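Local coordinates for periplasmic beta-glucosidase (Pseudomonas aeruginosa, PDB 6R5T), which probably hydrolyses terminal, non-reducing beta-D-glucosyl residues to release beta-D-glucose, acting in the periplasm as a glycoside hydrolase of family 3, at residues A[49-54]-A[76-81]; A[57-62]-A[329-334]; A[653-658]-A[718-723]; A[675-680]-A[687-692]. The protein carries 1 engineered substitution. All blocks are in the same frame, centred on the assembly; numbering follows the deposited sequence.

In the fold
Contacts 1 and 2 share the beta-alpha-beta unit of strand 48-50, helix 55-65 and strand 75-78 in the N-terminal TIM-barrel-type domain. Contact 1 pairs the two strands and opens onto the sugar pocket; contact 2, its centre about 13 Å away, brings loop 329-334 against the helix. Along the chain their segments alternate. Contacts 3 and 4 follow in the fibronectin type III-like domain, centres about 10 Å apart, where strands 651-660 and 672-681 are neighbours in one sheet and 686-694 faces them from another. The segments of contact 4 fall between those of contact 3. The centres of contacts 1 and 3 are about 39 Å apart, on opposite sides of the chain's centre.

Contact 1 (A[49-54]-A[76-81]); sequences IFNTVT and HAYDVA. With BGC (beta-D-glucopyranose), chain C; GAL (beta-D-galactopyranose), chain B.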
# COMPACT_ATOMS: atom_id res chain seq x y z
N ILE A 49 15.86 -0.74 -34.23
CA ILE A 49 14.59 -0.07 -34.50
C ILE A 49 13.56 -0.78 -33.64
O ILE A 49 13.62 -2.01 -33.52
CB ILE A 49 14.27 -0.18 -35.98
CG1 ILE A 49 15.34 0.49 -36.84
CG2 ILE A 49 12.88 0.37 -36.29
CD1 ILE A 49 15.42 1.94 -36.68
N PHE A 50 12.57 -0.03 -33.18
CA PHE A 50 11.34 -0.67 -32.66
C PHE A 50 10.13 -0.03 -33.35
O PHE A 50 10.22 1.11 -33.82
CB PHE A 50 11.26 -0.61 -31.14
CG PHE A 50 11.12 0.74 -30.51
CD1 PHE A 50 12.22 1.59 -30.40
CD2 PHE A 50 9.91 1.19 -30.01
CE1 PHE A 50 12.15 2.82 -29.81
CE2 PHE A 50 9.82 2.46 -29.46
CZ PHE A 50 10.93 3.27 -29.34
N ASN A 51 9.04 -0.79 -33.37
CA ASN A 51 7.70 -0.38 -33.87
C ASN A 51 7.64 -0.31 -35.39
O ASN A 51 6.62 0.17 -35.88
CB ASN A 51 7.27 0.95 -33.24
CG ASN A 51 6.77 0.83 -31.82
OD1 ASN A 51 6.60 -0.27 -31.31
ND2 ASN A 51 6.60 1.97 -31.15
N THR A 52 8.62 -0.87 -36.13
CA THR A 52 8.48 -1.12 -37.60
C THR A 52 8.26 -2.62 -37.77
O THR A 52 9.11 -3.38 -37.32
CB THR A 52 9.73 -0.61 -38.35
OG1 THR A 52 9.72 0.81 -38.22
CG2 THR A 52 9.77 -1.06 -39.77
N VAL A 53 7.13 -3.05 -38.35
CA VAL A 53 6.66 -4.44 -38.08
C VAL A 53 6.18 -5.20 -39.32
O VAL A 53 5.47 -6.20 -39.15
CB VAL A 53 5.52 -4.41 -37.04
CG1 VAL A 53 6.02 -3.75 -35.76
CG2 VAL A 53 4.30 -3.71 -37.59
N THR A 54 6.49 -4.73 -40.52
CA THR A 54 6.11 -5.48 -41.74
C THR A 54 7.36 -5.76 -42.56
O THR A 54 8.30 -4.98 -42.50
CB THR A 54 5.05 -4.77 -42.58
OG1 THR A 54 5.69 -3.68 -43.25
CG2 THR A 54 3.89 -4.26 -41.76
N HIS A 76 15.34 -5.50 -35.21
CA HIS A 76 13.99 -4.87 -35.17
C HIS A 76 13.19 -5.50 -34.04
O HIS A 76 13.09 -6.74 -34.00
CB HIS A 76 13.26 -5.04 -36.52
CG HIS A 76 13.79 -4.12 -37.56
ND1 HIS A 76 14.96 -4.43 -38.25
CD2 HIS A 76 13.36 -2.91 -38.02
CE1 HIS A 76 15.20 -3.40 -39.07
NE2 HIS A 76 14.25 -2.49 -38.96
N ALA A 77 12.65 -4.64 -33.19
CA ALA A 77 11.89 -5.10 -32.01
C ALA A 77 10.46 -4.58 -32.05
O ALA A 77 10.16 -3.57 -32.68
CB ALA A 77 12.63 -4.69 -30.75
N TYR A 78 9.63 -5.26 -31.25
CA TYR A 78 8.22 -4.86 -31.04
C TYR A 78 7.72 -5.43 -29.72
O TYR A 78 8.34 -6.27 -29.13
CB TYR A 78 7.41 -5.33 -32.22
CG TYR A 78 6.02 -4.77 -32.40
CD1 TYR A 78 5.75 -3.42 -32.25
CD2 TYR A 78 5.00 -5.61 -32.79
CE1 TYR A 78 4.49 -2.90 -32.46
CE2 TYR A 78 3.73 -5.10 -33.04
CZ TYR A 78 3.49 -3.74 -32.88
OH TYR A 78 2.25 -3.22 -33.14
N ASP A 79 6.59 -4.91 -29.29
CA ASP A 79 5.86 -5.29 -28.04
C ASP A 79 4.89 -6.41 -28.42
O ASP A 79 3.70 -6.19 -28.53
CB ASP A 79 5.20 -4.04 -27.46
CG ASP A 79 6.18 -3.12 -26.74
OD1 ASP A 79 6.84 -3.61 -25.79
OD2 ASP A 79 6.27 -1.91 -27.10
N VAL A 80 5.42 -7.60 -28.63
CA VAL A 80 4.65 -8.82 -28.89
C VAL A 80 4.42 -9.46 -27.52
O VAL A 80 5.24 -10.19 -27.04
CB VAL A 80 5.34 -9.72 -29.90
CG1 VAL A 80 4.53 -10.93 -30.15
CG2 VAL A 80 5.58 -9.01 -31.22
N ALA A 81 3.37 -9.00 -26.86
CA ALA A 81 3.11 -9.31 -25.43
C ALA A 81 2.27 -10.58 -25.30
O ALA A 81 2.59 -11.40 -24.44
CB ALA A 81 2.41 -8.12 -24.84
C2 BGC C . 7.34 -1.43 -23.64
C3 BGC C . 7.92 -0.15 -24.27
C4 BGC C . 6.94 1.00 -23.90
C5 BGC C . 6.93 1.08 -22.36
C6 BGC C . 5.97 2.12 -21.83
C1 BGC C . 7.19 -1.22 -22.13
O1 BGC C . 6.55 -2.38 -21.68
O2 BGC C . 8.12 -2.59 -23.86
O3 BGC C . 7.94 -0.30 -25.71
O4 BGC C . 7.46 2.22 -24.46
O5 BGC C . 6.37 -0.09 -21.86
O6 BGC C . 6.04 2.17 -20.40
C1 GAL B . 6.60 2.90 -25.37
C2 GAL B . 6.30 2.07 -26.64
C3 GAL B . 5.45 2.93 -27.58
C4 GAL B . 4.16 3.34 -26.82
C5 GAL B . 4.57 4.05 -25.51
C6 GAL B . 3.35 4.36 -24.65
O2 GAL B . 7.53 1.71 -27.26
O3 GAL B . 5.11 2.13 -28.72
O4 GAL B . 3.48 2.10 -26.54
O5 GAL B . 5.41 3.20 -24.66
O6 GAL B . 3.80 4.96 -23.40
O HOH W 1 7.96 -1.75 -29.59
O HOH W 2 4.72 -0.72 -28.97
O HOH W 3 10.81 -2.71 -35.35
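Strands 48-50 and 75-78 run parallel with I49 beside H76 and F50 beside A77; A77 N donates to I49 O (2.8 Å, 159°) and N51 N to A77 O almost along the C=O axis. I49 and H76 point the same way, side by side, with CB of I49 3.5 Å from CD2 of the imidazole, while NE2 of H76 is buried without a polar partner in the model. CG1 of V53 sits over the centre of the Y78 ring, 3.4 Å from its centroid and 8° off the normal: a CH-pi contact. N51 meets the same ring at its edge, OD1 in the ring plane and the amide nearly perpendicular to it (86°). Its ND2 donates to O3 of the galactose (2.9 Å); two waters reach both its OD1 and OD2 of D79, though they cannot serve every acceptor at once. That carboxylate accepts O2 of the glucose on OD1 (2.5 Å) and O3 on OD2 (2.7 Å), with K176 forming a weak, long ion pair. The strand ends of this beta-alpha-beta unit thus present a bidentate acceptor and a water-linked amide to the disaccharide; the short bond to OD1 is consistent with an ionised D79.

Contact 2 (A[57-62]-A[329-334]); sequences DIRAMQ and DPYRRL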
# COMPACT_ATOMS: atom_id res chain seq x y z
N ASP A 57 8.71 -2.90 -44.84
CA ASP A 57 9.21 -1.73 -44.06
C ASP A 57 10.52 -2.08 -43.37
O ASP A 57 11.45 -1.24 -43.39
CB ASP A 57 8.20 -1.32 -43.00
CG ASP A 57 6.93 -0.73 -43.55
OD1 ASP A 57 7.00 -0.16 -44.65
OD2 ASP A 57 5.91 -0.82 -42.82
N ILE A 58 10.60 -3.29 -42.85
CA ILE A 58 11.85 -3.77 -42.19
C ILE A 58 12.94 -3.97 -43.26
O ILE A 58 14.11 -3.57 -43.02
CB ILE A 58 11.60 -5.03 -41.36
CG1 ILE A 58 10.69 -4.70 -40.16
CG2 ILE A 58 12.94 -5.61 -40.91
CD1 ILE A 58 10.30 -5.92 -39.33
N ARG A 59 12.59 -4.59 -44.38
CA ARG A 59 13.60 -4.76 -45.47
C ARG A 59 14.15 -3.38 -45.85
O ARG A 59 15.39 -3.28 -46.12
CB ARG A 59 12.93 -5.41 -46.69
CG ARG A 59 12.78 -6.92 -46.67
CD ARG A 59 12.46 -7.43 -48.07
NE ARG A 59 13.72 -7.46 -48.82
CZ ARG A 59 14.56 -8.48 -48.87
NH1 ARG A 59 14.28 -9.65 -48.33
NH2 ARG A 59 15.67 -8.34 -49.55
N ALA A 60 13.30 -2.36 -46.01
CA ALA A 60 13.71 -1.00 -46.44
C ALA A 60 14.74 -0.42 -45.46
O ALA A 60 15.75 0.18 -45.89
CB ALA A 60 12.50 -0.11 -46.59
N MET A 61 14.55 -0.65 -44.16
CA MET A 61 15.55 -0.19 -43.18
C MET A 61 16.85 -0.99 -43.32
O MET A 61 17.96 -0.37 -43.27
CB MET A 61 15.05 -0.42 -41.77
CG MET A 61 13.71 0.15 -41.57
SD MET A 61 13.96 1.84 -41.31
CE MET A 61 12.69 2.01 -40.05
N GLN A 62 16.75 -2.31 -43.37
CA GLN A 62 17.96 -3.18 -43.45
C GLN A 62 18.74 -2.82 -44.74
O GLN A 62 19.99 -2.86 -44.74
CB GLN A 62 17.54 -4.63 -43.41
CG GLN A 62 18.60 -5.60 -42.93
CD GLN A 62 19.01 -5.43 -41.47
OE1 GLN A 62 19.79 -4.56 -41.18
NE2 GLN A 62 18.54 -6.30 -40.57
N ASP A 329 23.26 -13.62 -42.05
CA ASP A 329 22.32 -13.15 -43.08
C ASP A 329 21.38 -12.14 -42.45
O ASP A 329 20.45 -12.53 -41.74
CB ASP A 329 21.53 -14.32 -43.69
CG ASP A 329 20.51 -13.91 -44.75
OD1 ASP A 329 20.51 -12.73 -45.20
OD2 ASP A 329 19.69 -14.79 -45.10
N PRO A 330 21.57 -10.86 -42.77
CA PRO A 330 20.73 -9.78 -42.25
C PRO A 330 19.27 -9.92 -42.70
O PRO A 330 18.39 -9.23 -42.11
CB PRO A 330 21.33 -8.48 -42.77
CG PRO A 330 22.48 -8.86 -43.66
CD PRO A 330 22.67 -10.35 -43.62
N TYR A 331 19.03 -10.73 -43.75
CA TYR A 331 17.67 -10.92 -44.33
C TYR A 331 17.08 -12.27 -43.96
O TYR A 331 16.08 -12.67 -44.58
CB TYR A 331 17.69 -10.70 -45.85
CG TYR A 331 18.10 -9.30 -46.25
CD1 TYR A 331 17.19 -8.27 -46.30
CD2 TYR A 331 19.43 -9.00 -46.49
CE1 TYR A 331 17.56 -6.98 -46.65
CE2 TYR A 331 19.83 -7.72 -46.81
CZ TYR A 331 18.90 -6.70 -46.90
OH TYR A 331 19.26 -5.44 -47.23
N ARG A 332 17.60 -12.94 -42.94
CA ARG A 332 17.16 -14.33 -42.62
C ARG A 332 15.69 -14.38 -42.20
O ARG A 332 15.06 -15.43 -42.44
CB ARG A 332 18.07 -14.95 -41.58
CG ARG A 332 18.02 -14.28 -40.21
CD ARG A 332 19.19 -14.65 -39.33
NE ARG A 332 19.33 -16.09 -39.20
CZ ARG A 332 20.23 -16.86 -39.83
NH1 ARG A 332 21.18 -16.33 -40.57
NH2 ARG A 332 20.22 -18.16 -39.65
N ARG A 333 15.12 -13.28 -41.67
CA ARG A 333 13.68 -13.24 -41.32
C ARG A 333 12.88 -12.46 -42.36
O ARG A 333 11.71 -12.15 -42.12
CB ARG A 333 13.53 -12.66 -39.90
CG ARG A 333 14.17 -13.53 -38.85
CD ARG A 333 13.93 -12.97 -37.43
NE ARG A 333 14.47 -13.92 -36.51
CZ ARG A 333 15.76 -14.06 -36.18
NH1 ARG A 333 16.66 -13.15 -36.52
NH2 ARG A 333 16.10 -15.04 -35.41
N LEU A 334 13.50 -12.12 -43.52
CA LEU A 334 12.88 -11.18 -44.49
C LEU A 334 12.67 -11.83 -45.87
O LEU A 334 12.34 -11.09 -46.78
CB LEU A 334 13.77 -9.95 -44.56
CG LEU A 334 13.77 -9.14 -43.27
CD1 LEU A 334 14.82 -8.06 -43.29
CD2 LEU A 334 12.39 -8.54 -43.05
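R59 turns its CG anti to its own carbonyl carbon (chi1 -82°) and bends at chi3 (79°), which swings the guanidinium back across the ring of Y331; Q62, with CG anti to the backbone N, bends at chi2 toward P330. The guanidinium lies nearly parallel to the tyrosine ring, the planes 20° apart, with CD1 of Y331 over one of its faces, 3.6 Å from NH2. NH1 of R59 donates to L334 O (2.9 Å), which lies in the guanidinium plane although the donor stands well above the carbonyl plane. On the opposite side of the ring from R59, CG of Q62 covers the face toward its rim; NE2 of Q62 bonds weakly to P330 O (3.3 Å). Its OE1 is taken by the backbone N of L74, and the Y331 hydroxyl bonds to D63. L334 crosses I58 at about a right angle, CD2 against CG2 (3.7 Å). Two type I turns, 329-332 and 331-334, shape the loop, the first backed by an Asx turn (D329 OD1 to Y331 N). The loop, which follows helix 307-323 and precedes helix 352-362 in the chain, covers one side of helix 55-65, while I58 and M61 of that helix rest on H76 of strand 75-78.

Contact 3 (A[653-658]-A[718-723]); sequences TVVQLY and VGLDSA
V718 faces L657 in a non-hydrogen-bonded antiparallel pair and places its CG1 3.6 Å from CG1 of V655, with CG2 turned to CD1 of L657. G719 next pairs with Q656 by two backbone bonds: Q656 N to G719 O (2.9 Å, 164°), nearly along the C=O axis, and G719 N to Q656 O (3.1 Å), in the carbonyl plane. L720 points its CB away from 653-658, yet the end of its side chain comes back, CD2 lying 3.9 Å from CG2 of V655 and near T653; K562 binds its carbonyl. D721 passes its CA 3.3 Å from OE1 of Q656, while its OD1 takes A723 N through the anti lone pair as an Asx turn and OD2 bonds to Q724. S722 sets CB 3.4 Å from OH of Y658, and its own hydroxyl goes to F610 O. The amide of Q656 is held at both ends: Y658 OH donates to OE1 (2.6 Å) on a lone pair in the carbonyl plane, and NE2 donates to V654 O and to G611 O. A buried glutamine is thereby fixed in its rotation, linking strand 651-660 of the fibronectin type III-like domain to G611, earlier in the same chain.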
# COMPACT_ATOMS: atom_id res chain seq x y z
N THR A 653 -9.32 -29.69 -13.97
CA THR A 653 -9.10 -28.83 -12.79
C THR A 653 -7.60 -28.80 -12.52
O THR A 653 -6.79 -29.39 -13.28
CB THR A 653 -9.91 -29.30 -11.58
OG1 THR A 653 -9.77 -28.32 -10.54
CG2 THR A 653 -9.43 -30.62 -11.03
N VAL A 654 -7.22 -28.01 -11.54
CA VAL A 654 -5.79 -27.80 -11.23
C VAL A 654 -5.59 -28.19 -9.76
O VAL A 654 -6.16 -27.49 -8.86
CB VAL A 654 -5.34 -26.37 -11.47
CG1 VAL A 654 -3.84 -26.23 -11.19
CG2 VAL A 654 -5.71 -25.90 -12.89
N VAL A 655 -4.80 -29.21 -9.52
CA VAL A 655 -4.42 -29.63 -8.15
C VAL A 655 -3.23 -28.80 -7.73
O VAL A 655 -2.22 -28.74 -8.48
CB VAL A 655 -4.12 -31.12 -8.07
CG1 VAL A 655 -3.81 -31.50 -6.64
CG2 VAL A 655 -5.30 -31.93 -8.58
N GLN A 656 -3.37 -28.10 -6.61
CA GLN A 656 -2.35 -27.13 -6.16
C GLN A 656 -1.68 -27.65 -4.89
O GLN A 656 -2.39 -28.13 -4.01
CB GLN A 656 -3.02 -25.78 -5.90
CG GLN A 656 -3.67 -25.26 -7.17
CD GLN A 656 -4.88 -24.40 -6.92
OE1 GLN A 656 -4.85 -23.50 -6.05
NE2 GLN A 656 -5.92 -24.58 -7.74
N LEU A 657 -0.37 -27.49 -4.81
CA LEU A 657 0.41 -27.85 -3.64
C LEU A 657 1.00 -26.59 -3.05
O LEU A 657 1.73 -25.86 -3.76
CB LEU A 657 1.49 -28.88 -3.99
CG LEU A 657 2.21 -29.40 -2.75
CD1 LEU A 657 2.62 -30.84 -2.92
CD2 LEU A 657 3.42 -28.54 -2.43
N TYR A 658 0.80 -26.40 -1.76
CA TYR A 658 1.34 -25.25 -1.02
C TYR A 658 2.20 -25.78 0.11
O TYR A 658 1.91 -26.85 0.68
CB TYR A 658 0.23 -24.35 -0.47
CG TYR A 658 -0.69 -23.82 -1.54
CD1 TYR A 658 -1.79 -24.53 -1.96
CD2 TYR A 658 -0.45 -22.59 -2.13
CE1 TYR A 658 -2.65 -24.04 -2.95
CE2 TYR A 658 -1.28 -22.09 -3.12
CZ TYR A 658 -2.40 -22.79 -3.51
OH TYR A 658 -3.13 -22.24 -4.54
N VAL A 718 -2.63 -29.57 0.04
CA VAL A 718 -3.13 -29.83 -1.32
C VAL A 718 -4.60 -29.50 -1.39
O VAL A 718 -5.33 -29.72 -0.41
CB VAL A 718 -2.81 -31.28 -1.76
CG1 VAL A 718 -3.42 -31.54 -3.10
CG2 VAL A 718 -1.30 -31.47 -1.82
N GLY A 719 -5.01 -28.94 -2.51
CA GLY A 719 -6.43 -28.70 -2.78
C GLY A 719 -6.62 -28.10 -4.16
O GLY A 719 -5.67 -27.95 -4.93
N LEU A 720 -7.88 -27.82 -4.47
CA LEU A 720 -8.26 -27.25 -5.79
C LEU A 720 -8.37 -25.72 -5.76
O LEU A 720 -8.68 -25.13 -6.80
CB LEU A 720 -9.58 -27.90 -6.21
CG LEU A 720 -9.53 -29.41 -6.29
CD1 LEU A 720 -10.85 -29.94 -6.82
CD2 LEU A 720 -8.39 -29.94 -7.16
N ASP A 721 -8.05 -25.09 -4.63
CA ASP A 721 -7.75 -23.65 -4.56
C ASP A 721 -6.97 -23.41 -3.27
O ASP A 721 -6.84 -24.30 -2.44
CB ASP A 721 -8.99 -22.76 -4.77
CG ASP A 721 -10.06 -22.88 -3.74
OD1 ASP A 721 -9.72 -22.78 -2.56
OD2 ASP A 721 -11.22 -23.07 -4.11
N SER A 722 -6.50 -22.20 -3.06
CA SER A 722 -5.68 -21.85 -1.89
C SER A 722 -6.50 -21.83 -0.59
O SER A 722 -5.86 -21.86 0.49
CB SER A 722 -4.95 -20.58 -2.13
OG SER A 722 -5.82 -19.46 -2.17
N ALA A 723 -7.81 -21.73 -0.67
CA ALA A 723 -8.70 -21.69 0.52
C ALA A 723 -9.24 -23.06 0.92
O ALA A 723 -9.79 -23.15 2.04
CB ALA A 723 -9.84 -20.77 0.25

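Contact 4 (A[675-680]-A[687-692]); sequences GFRKVM and REIVFR
This is face-to-face packing between the two sheets of a beta sandwich: strand 672-681, at the edge of one sheet, lies over strand 686-694, at the edge of the other. The short segments run nearly antiparallel (155°) with axes 8.1 Å apart, too far for backbone pairing, so the contact is made largely by side chains. V679 and I689 meet tip to tip, CG2 to CD1 at 4.0 Å, and CG2 of I689 touches CB of R677. R687, bent at chi2 and chi3, lays its guanidinium flat against V679, whose CG1 sits over the centre of one face, 3.8 Å from CZ. Two consecutive strands that face each other across the sandwich form a beta arch, here in the fibronectin type III-like domain; 672-681 pairs with 651-660 in its own sheet, and 686-694 with 636-645 in the other. R677 folds back at chi2 and chi3 to place NH2 2.5 Å from V690 O, in the guanidinium plane, although at 121° the bond is weak. Waters extend the link, one accepting from NE of R677 and from V690 N, another from NH2 and from R692 N, while NH1 bonds to F676 O (3.0 Å). One face of this guanidinium receives F691, CE1 offset toward the rim, with the two planes 55° apart. The F691 ring lies against the backbone at G675 and F676, CE1 3.6 Å from F676 N, where G675 has no side chain to hold it off. On the other side of strand 672-681, F676 stacks edge-to-face with W98 and K678 forms a salt bridge with E361.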
# COMPACT_ATOMS: atom_id res chain seq x y z
N GLY A 675 3.80 -26.35 -6.23
CA GLY A 675 3.60 -27.27 -7.34
C GLY A 675 2.17 -27.23 -7.79
O GLY A 675 1.31 -26.72 -7.04
N PHE A 676 1.93 -27.72 -8.98
CA PHE A 676 0.54 -27.84 -9.45
C PHE A 676 0.49 -28.84 -10.59
O PHE A 676 1.53 -29.15 -11.20
CB PHE A 676 -0.03 -26.50 -9.89
CG PHE A 676 0.70 -25.81 -11.00
CD1 PHE A 676 0.38 -26.08 -12.31
CD2 PHE A 676 1.73 -24.92 -10.70
CE1 PHE A 676 1.04 -25.39 -13.32
CE2 PHE A 676 2.42 -24.28 -11.71
CZ PHE A 676 2.07 -24.53 -13.02
N ARG A 677 -0.71 -29.35 -10.81
CA ARG A 677 -0.94 -30.32 -11.91
C ARG A 677 -2.30 -30.00 -12.48
O ARG A 677 -3.31 -30.13 -11.76
CB ARG A 677 -0.90 -31.78 -11.45
CG ARG A 677 -0.40 -32.78 -12.50
CD ARG A 677 1.13 -32.72 -12.67
NE ARG A 677 1.95 -33.42 -11.67
CZ ARG A 677 2.91 -32.88 -10.92
NH1 ARG A 677 3.24 -31.59 -10.98
NH2 ARG A 677 3.57 -33.67 -10.08
N LYS A 678 -2.35 -29.66 -13.75
CA LYS A 678 -3.65 -29.54 -14.42
C LYS A 678 -3.97 -30.89 -15.03
O LYS A 678 -3.13 -31.43 -15.77
CB LYS A 678 -3.60 -28.48 -15.49
CG LYS A 678 -4.95 -28.28 -16.14
CD LYS A 678 -4.93 -27.11 -17.01
CE LYS A 678 -6.27 -26.57 -17.41
NZ LYS A 678 -5.96 -25.78 -18.64
N VAL A 679 -5.18 -31.37 -14.77
CA VAL A 679 -5.58 -32.73 -15.15
C VAL A 679 -6.94 -32.67 -15.78
O VAL A 679 -7.89 -32.18 -15.13
CB VAL A 679 -5.56 -33.64 -13.91
CG1 VAL A 679 -5.89 -35.05 -14.30
CG2 VAL A 679 -4.23 -33.55 -13.16
N MET A 680 -7.04 -33.25 -16.98
CA MET A 680 -8.32 -33.42 -17.70
C MET A 680 -8.86 -34.82 -17.42
O MET A 680 -8.14 -35.81 -17.61
CB MET A 680 -8.08 -33.26 -19.20
CG MET A 680 -9.24 -33.70 -20.06
SD MET A 680 -10.75 -32.77 -19.79
CE MET A 680 -10.26 -31.30 -20.68
N ARG A 687 -6.83 -39.95 -11.38
CA ARG A 687 -5.41 -39.82 -11.68
C ARG A 687 -4.69 -39.71 -10.35
O ARG A 687 -5.09 -38.85 -9.53
CB ARG A 687 -5.15 -38.58 -12.55
CG ARG A 687 -3.70 -38.37 -12.99
CD ARG A 687 -3.32 -39.08 -14.29
NE ARG A 687 -4.33 -38.87 -15.33
CZ ARG A 687 -4.32 -37.91 -16.24
NH1 ARG A 687 -3.30 -37.06 -16.33
NH2 ARG A 687 -5.33 -37.81 -17.09
N GLU A 688 -3.68 -40.55 -10.14
CA GLU A 688 -2.75 -40.41 -9.01
C GLU A 688 -1.80 -39.28 -9.38
O GLU A 688 -1.18 -39.29 -10.45
CB GLU A 688 -1.95 -41.68 -8.68
CG GLU A 688 -1.19 -41.45 -7.35
CD GLU A 688 -0.54 -42.57 -6.56
OE1 GLU A 688 0.53 -43.04 -6.97
OE2 GLU A 688 -1.02 -42.87 -5.44
N ILE A 689 -1.74 -38.29 -8.52
CA ILE A 689 -0.84 -37.14 -8.71
C ILE A 689 0.27 -37.32 -7.69
O ILE A 689 -0.02 -37.62 -6.49
CB ILE A 689 -1.62 -35.84 -8.55
CG1 ILE A 689 -2.71 -35.78 -9.63
CG2 ILE A 689 -0.70 -34.65 -8.64
CD1 ILE A 689 -3.79 -34.85 -9.35
N VAL A 690 1.50 -37.23 -8.19
CA VAL A 690 2.70 -37.33 -7.34
C VAL A 690 3.45 -36.02 -7.47
O VAL A 690 3.85 -35.66 -8.59
CB VAL A 690 3.57 -38.50 -7.79
CG1 VAL A 690 4.75 -38.66 -6.86
CG2 VAL A 690 2.75 -39.77 -7.88
N PHE A 691 3.53 -35.26 -6.40
CA PHE A 691 4.38 -34.07 -6.32
C PHE A 691 5.69 -34.49 -5.69
O PHE A 691 5.66 -35.18 -4.67
CB PHE A 691 3.69 -33.00 -5.48
CG PHE A 691 2.42 -32.47 -6.07
CD1 PHE A 691 2.48 -31.58 -7.13
CD2 PHE A 691 1.19 -32.80 -5.58
CE1 PHE A 691 1.33 -31.04 -7.67
CE2 PHE A 691 0.03 -32.25 -6.11
CZ PHE A 691 0.11 -31.37 -7.15
N ARG A 692 6.76 -33.91 -6.20
CA ARG A 692 8.10 -34.05 -5.61
C ARG A 692 8.46 -32.74 -4.90
O ARG A 692 8.19 -31.65 -5.44
CB ARG A 692 9.12 -34.35 -6.71
CG ARG A 692 9.04 -35.78 -7.23
CD ARG A 692 10.17 -36.12 -8.21
NE ARG A 692 11.44 -35.50 -7.85
CZ ARG A 692 12.64 -35.93 -8.23
NH1 ARG A 692 12.75 -37.00 -8.99
NH2 ARG A 692 13.74 -35.29 -7.86
O HOH W 4 2.01 -36.62 -11.11
O HOH W 5 6.34 -32.72 -8.94